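Local coordinates for DNA mismatch repair protein MutS (Thermus aquaticus, PDB 1EWQ) that binds mismatched DNA and has a weak ATPase activity, and possibly carries out the recognition step of DNA mismatch repair, at residues E183-E186 and F190-E193; A135-G140 and D168-H173; P14-Q19 and T59-K64. One frame throughout, in Å; residues are numbered along the deposited sequence.

Contact 1 of 3, residues E183-E186 and F190-E193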
loop_
_atom_site.group_PDB
_atom_site.type_symbol
_atom_site.label_atom_id
_atom_site.label_comp_id
_atom_site.label_asym_id
_atom_site.label_seq_id
_atom_site.Cartn_x
_atom_site.Cartn_y
_atom_site.Cartn_z
ATOM N N GLU C 183 -24.161 -0.141 23.250
ATOM C CA GLU C 183 -25.296 0.482 22.566
ATOM C C GLU C 183 -24.960 0.967 21.160
ATOM O O GLU C 183 -25.800 0.910 20.265
ATOM C CB GLU C 183 -25.818 1.683 23.362
ATOM C CG GLU C 183 -25.522 1.632 24.834
ATOM C CD GLU C 183 -24.307 2.441 25.216
ATOM O OE1 GLU C 183 -23.520 1.948 26.041
ATOM O OE2 GLU C 183 -24.148 3.573 24.715
ATOM N N LEU C 184 -23.741 1.464 20.972
ATOM C CA LEU C 184 -23.321 1.980 19.672
ATOM C C LEU C 184 -23.029 0.833 18.723
ATOM O O LEU C 184 -23.278 0.924 17.519
ATOM C CB LEU C 184 -22.092 2.878 19.841
ATOM C CG LEU C 184 -22.319 4.064 20.791
ATOM C CD1 LEU C 184 -21.027 4.846 20.979
ATOM C CD2 LEU C 184 -23.417 4.957 20.238
ATOM N N LEU C 185 -22.498 -0.251 19.269
ATOM C CA LEU C 185 -22.214 -1.428 18.461
ATOM C C LEU C 185 -23.558 -2.053 18.068
ATOM O O LEU C 185 -23.694 -2.597 16.977
ATOM C CB LEU C 185 -21.358 -2.423 19.250
ATOM C CG LEU C 185 -19.957 -1.929 19.643
ATOM C CD1 LEU C 185 -19.256 -2.968 20.520
ATOM C CD2 LEU C 185 -19.140 -1.646 18.376
ATOM N N GLU C 186 -24.545 -1.955 18.960
ATOM C CA GLU C 186 -25.896 -2.487 18.718
ATOM C C GLU C 186 -26.590 -1.673 17.621
ATOM O O GLU C 186 -27.288 -2.222 16.767
ATOM C CB GLU C 186 -26.770 -2.388 19.981
ATOM C CG GLU C 186 -26.385 -3.258 21.179
ATOM C CD GLU C 186 -27.156 -2.852 22.448
ATOM O OE1 GLU C 186 -28.402 -2.729 22.382
ATOM O OE2 GLU C 186 -26.522 -2.650 23.508
ATOM N N PHE C 190 -25.540 3.614 13.258
ATOM C CA PHE C 190 -24.442 4.400 13.810
ATOM C C PHE C 190 -23.115 3.786 13.377
ATOM O O PHE C 190 -22.278 4.444 12.766
ATOM C CB PHE C 190 -24.517 4.403 15.341
ATOM C CG PHE C 190 -23.325 5.038 16.010
ATOM C CD1 PHE C 190 -23.204 6.424 16.083
ATOM C CD2 PHE C 190 -22.312 4.250 16.546
ATOM C CE1 PHE C 190 -22.088 7.012 16.681
ATOM C CE2 PHE C 190 -21.196 4.828 17.143
ATOM C CZ PHE C 190 -21.084 6.212 17.210
ATOM N N LEU C 191 -22.946 2.507 13.698
ATOM C CA LEU C 191 -21.730 1.771 13.385
ATOM C C LEU C 191 -21.259 1.959 11.951
ATOM O O LEU C 191 -20.084 2.227 11.715
ATOM C CB LEU C 191 -21.931 0.285 13.681
ATOM C CG LEU C 191 -20.716 -0.621 13.513
ATOM C CD1 LEU C 191 -19.532 -0.074 14.304
ATOM C CD2 LEU C 191 -21.081 -2.022 13.981
ATOM N N ASP C 192 -22.169 1.813 10.995
ATOM C CA ASP C 192 -21.811 1.992 9.595
ATOM C C ASP C 192 -21.302 3.405 9.347
ATOM O O ASP C 192 -20.284 3.593 8.681
ATOM C CB ASP C 192 -23.015 1.702 8.696
ATOM C CG ASP C 192 -23.266 0.215 8.531
ATOM O OD1 ASP C 192 -22.401 -0.475 7.939
ATOM O OD2 ASP C 192 -24.320 -0.265 9.001
ATOM N N GLU C 193 -22.013 4.395 9.881
ATOM C CA GLU C 193 -21.608 5.786 9.719
ATOM C C GLU C 193 -20.212 5.953 10.298
ATOM O O GLU C 193 -19.345 6.570 9.683
ATOM C CB GLU C 193 -22.559 6.730 10.455
ATOM C CG GLU C 193 -22.297 8.204 10.157
ATOM C CD GLU C 193 -23.104 9.147 11.034
ATOM O OE1 GLU C 193 -23.377 10.283 10.588
ATOM O OE2 GLU C 193 -23.453 8.766 12.173
#
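The CA atoms of Leu184 and Phe190 are 6.4 Å apart, and those of Leu185 and Leu191 6.0 Å, where two consecutive helices, 182-186 and 188-197, meet. Leu184 lies against one face of the Phe190 ring. Its CD2 stands over that face in a CH-pi contact, 3.9 Å from the ring centroid and 14° off the normal, displaced toward the rim. Lower down the side chain, Leu184 CB comes to 3.4 Å from Phe190 CE2. The ring is swung to this place by a chi1 of 172°, which sets CG opposite the backbone N. Leu191 turns to the other leucine: its CD1 lies 4.4 Å from Leu185 CD2, a looser meeting, and its CD2 is 4.0 Å from Leu185 O. Leu180 of strand 177-180 touches Leu185, Phe190 and Leu191. Replacing Phe190 with an alanine would probably leave Leu184 CD2 without the ring face it rests on and open a gap beside Leu180. Within MutS domain II the contact packs a short helix and its successor beside the sheet. No hydrogen bond crosses between the segments, so they meet through apolar packing and the CH-pi contact.

Contact 2 of 3, residues A135-G140 and D168-H173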
loop_
_atom_site.group_PDB
_atom_site.type_symbol
_atom_site.label_atom_id
_atom_site.label_comp_id
_atom_site.label_asym_id
_atom_site.label_seq_id
_atom_site.Cartn_x
_atom_site.Cartn_y
_atom_site.Cartn_z
ATOM N N ALA C 135 -9.072 5.311 22.263
ATOM C CA ALA C 135 -10.216 6.169 22.519
ATOM C C ALA C 135 -11.446 5.331 22.857
ATOM O O ALA C 135 -11.565 4.183 22.424
ATOM C CB ALA C 135 -10.494 7.046 21.296
ATOM N N ALA C 136 -12.351 5.912 23.642
ATOM C CA ALA C 136 -13.595 5.243 24.030
ATOM C C ALA C 136 -14.755 6.230 23.922
ATOM O O ALA C 136 -14.665 7.360 24.409
ATOM C CB ALA C 136 -13.489 4.708 25.455
ATOM N N ILE C 137 -15.833 5.779 23.283
ATOM C CA ILE C 137 -17.043 6.565 23.064
ATOM C C ILE C 137 -18.258 5.850 23.672
ATOM O O ILE C 137 -18.470 4.652 23.437
ATOM C CB ILE C 137 -17.313 6.749 21.543
ATOM C CG1 ILE C 137 -16.201 7.597 20.906
ATOM C CG2 ILE C 137 -18.678 7.377 21.324
ATOM C CD1 ILE C 137 -16.227 7.608 19.381
ATOM N N ALA C 138 -19.055 6.583 24.444
ATOM C CA ALA C 138 -20.248 6.020 25.067
ATOM C C ALA C 138 -21.346 7.072 25.162
ATOM O O ALA C 138 -21.114 8.248 24.887
ATOM C CB ALA C 138 -19.913 5.487 26.454
ATOM N N THR C 139 -22.541 6.641 25.551
ATOM C CA THR C 139 -23.673 7.549 25.694
ATOM C C THR C 139 -24.152 7.556 27.135
ATOM O O THR C 139 -23.737 6.727 27.935
ATOM C CB THR C 139 -24.848 7.134 24.804
ATOM O OG1 THR C 139 -25.315 5.842 25.208
ATOM C CG2 THR C 139 -24.423 7.094 23.349
ATOM N N GLY C 140 -25.032 8.491 27.469
ATOM C CA GLY C 140 -25.519 8.560 28.833
ATOM C C GLY C 140 -25.457 9.983 29.336
ATOM O O GLY C 140 -24.549 10.351 30.087
ATOM N N ASP C 168 -15.834 15.347 15.558
ATOM C CA ASP C 168 -14.736 16.296 15.395
ATOM C C ASP C 168 -13.689 16.154 16.488
ATOM O O ASP C 168 -12.496 16.238 16.217
ATOM C CB ASP C 168 -15.233 17.743 15.383
ATOM C CG ASP C 168 -15.837 18.141 14.060
ATOM O OD1 ASP C 168 -15.443 17.573 13.023
ATOM O OD2 ASP C 168 -16.696 19.042 14.058
ATOM N N GLU C 169 -14.134 15.952 17.725
ATOM C CA GLU C 169 -13.199 15.803 18.833
ATOM C C GLU C 169 -12.363 14.562 18.619
ATOM O O GLU C 169 -11.172 14.548 18.905
ATOM C CB GLU C 169 -13.926 15.677 20.176
ATOM C CG GLU C 169 -13.989 16.948 20.982
ATOM C CD GLU C 169 -12.638 17.634 21.142
ATOM O OE1 GLU C 169 -11.743 17.107 21.827
ATOM O OE2 GLU C 169 -12.479 18.717 20.567
ATOM N N LEU C 170 -13.005 13.518 18.116
ATOM C CA LEU C 170 -12.328 12.253 17.865
ATOM C C LEU C 170 -11.290 12.434 16.756
ATOM O O LEU C 170 -10.137 12.030 16.903
ATOM C CB LEU C 170 -13.359 11.178 17.476
ATOM C CG LEU C 170 -12.969 9.690 17.372
ATOM C CD1 LEU C 170 -11.905 9.518 16.319
ATOM C CD2 LEU C 170 -12.472 9.182 18.703
ATOM N N PHE C 171 -11.688 13.069 15.659
ATOM C CA PHE C 171 -10.770 13.268 14.544
ATOM C C PHE C 171 -9.506 14.066 14.880
ATOM O O PHE C 171 -8.408 13.676 14.488
ATOM C CB PHE C 171 -11.469 13.956 13.384
ATOM C CG PHE C 171 -10.614 14.068 12.173
ATOM C CD1 PHE C 171 -10.530 13.012 11.275
ATOM C CD2 PHE C 171 -9.844 15.203 11.953
ATOM C CE1 PHE C 171 -9.691 13.083 10.177
ATOM C CE2 PHE C 171 -8.994 15.280 10.850
ATOM C CZ PHE C 171 -8.918 14.223 9.965
ATOM N N ARG C 172 -9.648 15.183 15.586
ATOM C CA ARG C 172 -8.468 15.972 15.919
ATOM C C ARG C 172 -7.449 15.170 16.743
ATOM O O ARG C 172 -6.284 15.538 16.805
ATOM C CB ARG C 172 -8.854 17.278 16.652
ATOM C CG ARG C 172 -10.045 17.163 17.589
ATOM C CD ARG C 172 -10.208 18.317 18.604
ATOM N NE ARG C 172 -9.768 19.641 18.151
ATOM C CZ ARG C 172 -10.274 20.788 18.610
ATOM N NH1 ARG C 172 -11.246 20.762 19.520
ATOM N NH2 ARG C 172 -9.802 21.961 18.192
ATOM N N HIS C 173 -7.876 14.075 17.368
ATOM C CA HIS C 173 -6.952 13.262 18.160
ATOM C C HIS C 173 -6.376 12.093 17.385
ATOM O O HIS C 173 -5.392 11.500 17.810
ATOM C CB HIS C 173 -7.634 12.733 19.421
ATOM C CG HIS C 173 -7.919 13.791 20.441
ATOM N ND1 HIS C 173 -7.001 14.173 21.397
ATOM C CD2 HIS C 173 -9.005 14.574 20.630
ATOM C CE1 HIS C 173 -7.512 15.146 22.129
ATOM N NE2 HIS C 173 -8.728 15.408 21.683
#
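Leu170 has more surface buried here than any other residue of the two segments, and it meets strand 134-139 with one methyl group. Its CD2 lies 3.9 Å from Ala135 CB and 4.1 Å from Ile137 CD1. The leucine therefore touches two residues that are two apart on the strand and project from the same side of it. Ala136, between them, turns its methyl the other way, to Ala220, Ala223 and Leu224 of helix 215-232. A chi1 of -170° in Leu170 places CG opposite the backbone N, and the branch reaches from the helix to the strand. Ile137 answers with the end of its longer branch, and the two side chains cross at about a right angle. The helix 163-173 thus packs on one side of the mixed sheet of MutS domain II, while helix 215-232 covers the other side, giving an alpha/beta layered domain. Strand 134-139 lies inside that sheet, between strands 177-180 and 143-149. On the first side, Ala135 shares backbone hydrogen bonds with Glu177 and Leu179, and Ile137 with Leu179 and Ala181. On the second, Leu145 and Phe147 also touch Leu170, so the leucine sits over two adjacent strands. Ala135 packs on Phe147 as well. Pro175 and Phe198, both in loops, add further contacts to Leu170. No hydrogen bond joins the helix segment to the strand segment. Elsewhere on the helix, Arg172 NH1 forms a salt bridge with Glu169 OE2 at 2.6 Å, the oxygen lying in the guanidinium plane. Glu169 OE1 is hydrogen-bonded to Tyr244 OH, and Arg172 NH2 to Met250 O.

Contact 3 of 3, residues P14-Q19 and T59-K64. With nucleotides of chain B; nucleotides of chain A.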
loop_
_atom_site.group_PDB
_atom_site.type_symbol
_atom_site.label_atom_id
_atom_site.label_comp_id
_atom_site.label_asym_id
_atom_site.label_seq_id
_atom_site.Cartn_x
_atom_site.Cartn_y
_atom_site.Cartn_z
ATOM N N PRO C 14 -1.587 -33.621 22.397
ATOM C CA PRO C 14 -0.420 -33.645 23.287
ATOM C C PRO C 14 -0.573 -32.581 24.377
ATOM O O PRO C 14 -1.239 -31.571 24.169
ATOM C CB PRO C 14 0.737 -33.341 22.338
ATOM C CG PRO C 14 0.275 -33.962 21.053
ATOM C CD PRO C 14 -1.177 -33.551 20.984
ATOM N N PRO C 15 0.034 -32.799 25.556
ATOM C CA PRO C 15 -0.053 -31.841 26.663
ATOM C C PRO C 15 0.219 -30.386 26.265
ATOM O O PRO C 15 -0.561 -29.495 26.602
ATOM C CB PRO C 15 0.978 -32.374 27.652
ATOM C CG PRO C 15 0.852 -33.844 27.470
ATOM C CD PRO C 15 0.812 -33.985 25.960
ATOM N N LEU C 16 1.323 -30.156 25.554
ATOM C CA LEU C 16 1.694 -28.811 25.108
ATOM C C LEU C 16 0.567 -28.172 24.302
ATOM O O LEU C 16 0.170 -27.035 24.566
ATOM C CB LEU C 16 2.964 -28.849 24.248
ATOM C CG LEU C 16 3.478 -27.491 23.746
ATOM C CD1 LEU C 16 3.897 -26.637 24.932
ATOM C CD2 LEU C 16 4.656 -27.688 22.793
ATOM N N LEU C 17 0.059 -28.911 23.321
ATOM C CA LEU C 17 -1.019 -28.409 22.483
ATOM C C LEU C 17 -2.269 -28.100 23.302
ATOM O O LEU C 17 -3.119 -27.318 22.885
ATOM C CB LEU C 17 -1.330 -29.410 21.367
ATOM C CG LEU C 17 -0.216 -29.514 20.321
ATOM C CD1 LEU C 17 -0.570 -30.565 19.273
ATOM C CD2 LEU C 17 -0.015 -28.148 19.666
ATOM N N GLN C 18 -2.375 -28.715 24.474
ATOM C CA GLN C 18 -3.511 -28.467 25.351
ATOM C C GLN C 18 -3.291 -27.124 26.014
ATOM O O GLN C 18 -4.136 -26.237 25.935
ATOM C CB GLN C 18 -3.621 -29.554 26.420
ATOM C CG GLN C 18 -4.619 -30.643 26.081
ATOM C CD GLN C 18 -6.035 -30.114 25.966
ATOM O OE1 GLN C 18 -6.553 -29.492 26.894
ATOM N NE2 GLN C 18 -6.669 -30.359 24.824
ATOM N N GLN C 19 -2.142 -26.988 26.666
ATOM C CA GLN C 19 -1.767 -25.755 27.339
ATOM C C GLN C 19 -1.954 -24.610 26.347
ATOM O O GLN C 19 -2.390 -23.519 26.716
ATOM C CB GLN C 19 -0.305 -25.848 27.787
ATOM C CG GLN C 19 0.233 -24.622 28.492
ATOM C CD GLN C 19 1.676 -24.791 28.920
ATOM O OE1 GLN C 19 2.549 -25.062 28.097
ATOM N NE2 GLN C 19 1.933 -24.631 30.215
ATOM N N THR C 59 5.711 -25.691 8.942
ATOM C CA THR C 59 6.079 -27.062 9.295
ATOM C C THR C 59 4.887 -27.792 9.915
ATOM O O THR C 59 3.737 -27.539 9.562
ATOM C CB THR C 59 7.245 -27.111 10.315
ATOM O OG1 THR C 59 8.128 -26.002 10.106
ATOM C CG2 THR C 59 8.033 -28.400 10.143
ATOM N N HIS C 60 5.175 -28.697 10.845
ATOM C CA HIS C 60 4.144 -29.471 11.527
ATOM C C HIS C 60 4.684 -30.003 12.848
ATOM O O HIS C 60 5.894 -30.107 13.038
ATOM C CB HIS C 60 3.693 -30.637 10.650
ATOM C CG HIS C 60 4.749 -31.113 9.708
ATOM N ND1 HIS C 60 4.998 -30.493 8.502
ATOM C CD2 HIS C 60 5.667 -32.102 9.821
ATOM C CE1 HIS C 60 6.026 -31.078 7.913
ATOM N NE2 HIS C 60 6.450 -32.057 8.692
ATOM N N LYS C 61 3.773 -30.331 13.757
ATOM C CA LYS C 61 4.134 -30.855 15.069
ATOM C C LYS C 61 3.478 -32.224 15.199
ATOM O O LYS C 61 2.301 -32.328 15.550
ATOM C CB LYS C 61 3.618 -29.920 16.171
ATOM C CG LYS C 61 4.241 -30.150 17.542
ATOM C CD LYS C 61 5.754 -29.984 17.481
ATOM C CE LYS C 61 6.369 -29.879 18.869
ATOM N NZ LYS C 61 5.962 -28.626 19.564
ATOM N N THR C 62 4.242 -33.272 14.910
ATOM C CA THR C 62 3.714 -34.628 14.970
ATOM C C THR C 62 3.843 -35.296 16.332
ATOM O O THR C 62 4.861 -35.169 17.013
ATOM C CB THR C 62 4.389 -35.531 13.911
ATOM O OG1 THR C 62 4.068 -35.052 12.597
ATOM C CG2 THR C 62 3.913 -36.970 14.051
ATOM N N SER C 63 2.782 -36.002 16.709
ATOM C CA SER C 63 2.699 -36.744 17.962
ATOM C C SER C 63 1.847 -37.975 17.656
ATOM O O SER C 63 0.887 -37.884 16.890
ATOM C CB SER C 63 2.017 -35.904 19.042
ATOM O OG SER C 63 0.653 -35.669 18.726
ATOM N N LYS C 64 2.192 -39.114 18.250
ATOM C CA LYS C 64 1.462 -40.364 18.017
ATOM C C LYS C 64 0.005 -40.122 17.640
ATOM O O LYS C 64 -0.456 -40.522 16.569
ATOM C CB LYS C 64 1.519 -41.251 19.261
ATOM C CG LYS C 64 0.813 -42.583 19.082
ATOM C CD LYS C 64 0.987 -43.464 20.297
ATOM C CE LYS C 64 0.325 -44.812 20.092
ATOM N NZ LYS C 64 0.463 -45.668 21.304
ATOM P P DT B 15 3.989 -32.642 25.061
ATOM O OP1 DT B 15 2.680 -32.066 24.668
ATOM O OP2 DT B 15 4.216 -33.075 26.467
ATOM O "O5'" DT B 15 4.239 -33.874 24.093
ATOM C "C5'" DT B 15 5.563 -34.236 23.738
ATOM C "C4'" DT B 15 5.551 -35.418 22.801
ATOM O "O4'" DT B 15 6.918 -35.843 22.633
ATOM C "C3'" DT B 15 4.819 -36.633 23.356
ATOM O "O3'" DT B 15 4.314 -37.412 22.267
ATOM C "C2'" DT B 15 5.899 -37.357 24.138
ATOM C "C1'" DT B 15 7.177 -37.019 23.384
ATOM N N1 DT B 15 8.333 -36.725 24.249
ATOM C C2 DT B 15 9.583 -37.090 23.801
ATOM O O2 DT B 15 9.771 -37.658 22.730
ATOM N N3 DT B 15 10.614 -36.761 24.650
ATOM C C4 DT B 15 10.521 -36.120 25.870
ATOM O O4 DT B 15 11.542 -35.882 26.520
ATOM C C5 DT B 15 9.177 -35.771 26.280
ATOM C C7 DT B 15 8.979 -35.067 27.586
ATOM C C6 DT B 15 8.164 -36.094 25.463
ATOM P P DT A 13 11.618 -26.717 9.798
ATOM O OP1 DT A 13 11.050 -27.156 8.498
ATOM O OP2 DT A 13 13.043 -26.998 10.115
ATOM O "O5'" DT A 13 11.373 -25.160 9.957
ATOM C "C5'" DT A 13 10.996 -24.689 11.231
ATOM C "C4'" DT A 13 10.224 -23.402 11.129
ATOM O "O4'" DT A 13 9.543 -23.293 12.390
ATOM C "C3'" DT A 13 11.126 -22.178 11.018
ATOM O "O3'" DT A 13 10.500 -21.129 10.270
ATOM C "C2'" DT A 13 11.395 -21.801 12.465
ATOM C "C1'" DT A 13 10.210 -22.378 13.242
ATOM N N1 DT A 13 10.580 -23.117 14.470
ATOM C C2 DT A 13 9.628 -23.244 15.454
ATOM O O2 DT A 13 8.493 -22.810 15.344
ATOM N N3 DT A 13 10.052 -23.905 16.578
ATOM C C4 DT A 13 11.299 -24.445 16.809
ATOM O O4 DT A 13 11.540 -24.983 17.881
ATOM C C5 DT A 13 12.241 -24.307 15.724
ATOM C C7 DT A 13 13.607 -24.900 15.867
ATOM C C6 DT A 13 11.843 -23.652 14.624
ATOM P P DA B 16 3.282 -38.609 22.548
ATOM O OP1 DA B 16 2.024 -38.338 21.805
ATOM O OP2 DA B 16 3.243 -38.827 24.017
ATOM O "O5'" DA B 16 3.986 -39.857 21.855
ATOM C "C5'" DA B 16 4.419 -39.782 20.498
ATOM C "C4'" DA B 16 5.420 -40.876 20.208
ATOM O "O4'" DA B 16 6.606 -40.661 21.006
ATOM C "C3'" DA B 16 4.933 -42.285 20.537
ATOM O "O3'" DA B 16 5.383 -43.203 19.538
ATOM C "C2'" DA B 16 5.552 -42.575 21.895
ATOM C "C1'" DA B 16 6.833 -41.749 21.894
ATOM N N9 DA B 16 7.164 -41.182 23.202
ATOM C C8 DA B 16 6.287 -40.663 24.120
ATOM N N7 DA B 16 6.865 -40.185 25.195
ATOM C C5 DA B 16 8.216 -40.410 24.975
ATOM C C6 DA B 16 9.357 -40.121 25.740
ATOM N N6 DA B 16 9.316 -39.507 26.924
ATOM N N1 DA B 16 10.557 -40.484 25.239
ATOM C C2 DA B 16 10.596 -41.087 24.046
ATOM N N3 DA B 16 9.597 -41.405 23.230
ATOM C C4 DA B 16 8.416 -41.036 23.758
#
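Leu16 and Lys61 meet because both side chains start with CG opposite the backbone N, at chi1 -179° and -164°, and the lysine chain then bends at chi2 and chi4. The two cross at about a right angle, with Lys61 NZ 3.6 Å from Leu16 CD2. Just past the end of strand 59-62, Ser63 faces Pro14, the N-cap residue of helix 15-26. Pro14 CG sits tightly against this serine, 3.3 Å from Ser63 CB. The hydroxyl of Ser63 is hydrogen-bonded to Phe66 O. The DNA backbone passes along the helix start and Ser63. Leu16 N donates to OP1 of DT15 of chain B at a short 2.5 Å, with an N-H...O angle of 168°. Pro14 CB and Pro15 CD also lie against that oxygen, and Leu16 CB is 3.3 Å from it. Ser63 CB is 3.7 Å from OP1 of DA16 of chain B, the next phosphate. Thr59 OG1 is hydrogen-bonded to another DNA phosphate. This is a helix N-terminus of MutS domain I set on a phosphate. The backbone amide and the helix dipole would probably help to hold its negative charge, while the contact between the two segments has no hydrogen bond across it and relies on packing.

Contacts 1 and 2 belong to one domain, MutS domain II, and touch directly. Their centres are 13 Å apart. Glu183 OE2 lies 2.6 Å from Thr139 OG1, a probable hydrogen bond, and Leu184 CD1 packs on Ile137 CG2 at 3.5 Å. Strand 134-139 therefore meets helix 163-173 through contact 2 and helix 182-186 through these links. Contact 3 stands apart in MutS domain I, with its centre about 41 Å from that of contact 1 and about 45 Å from that of contact 2. It alone touches the DNA: the nearest atoms of contacts 1 and 2 are about 35 Å and 34 Å from it. All three lie away from the predicted ATP site.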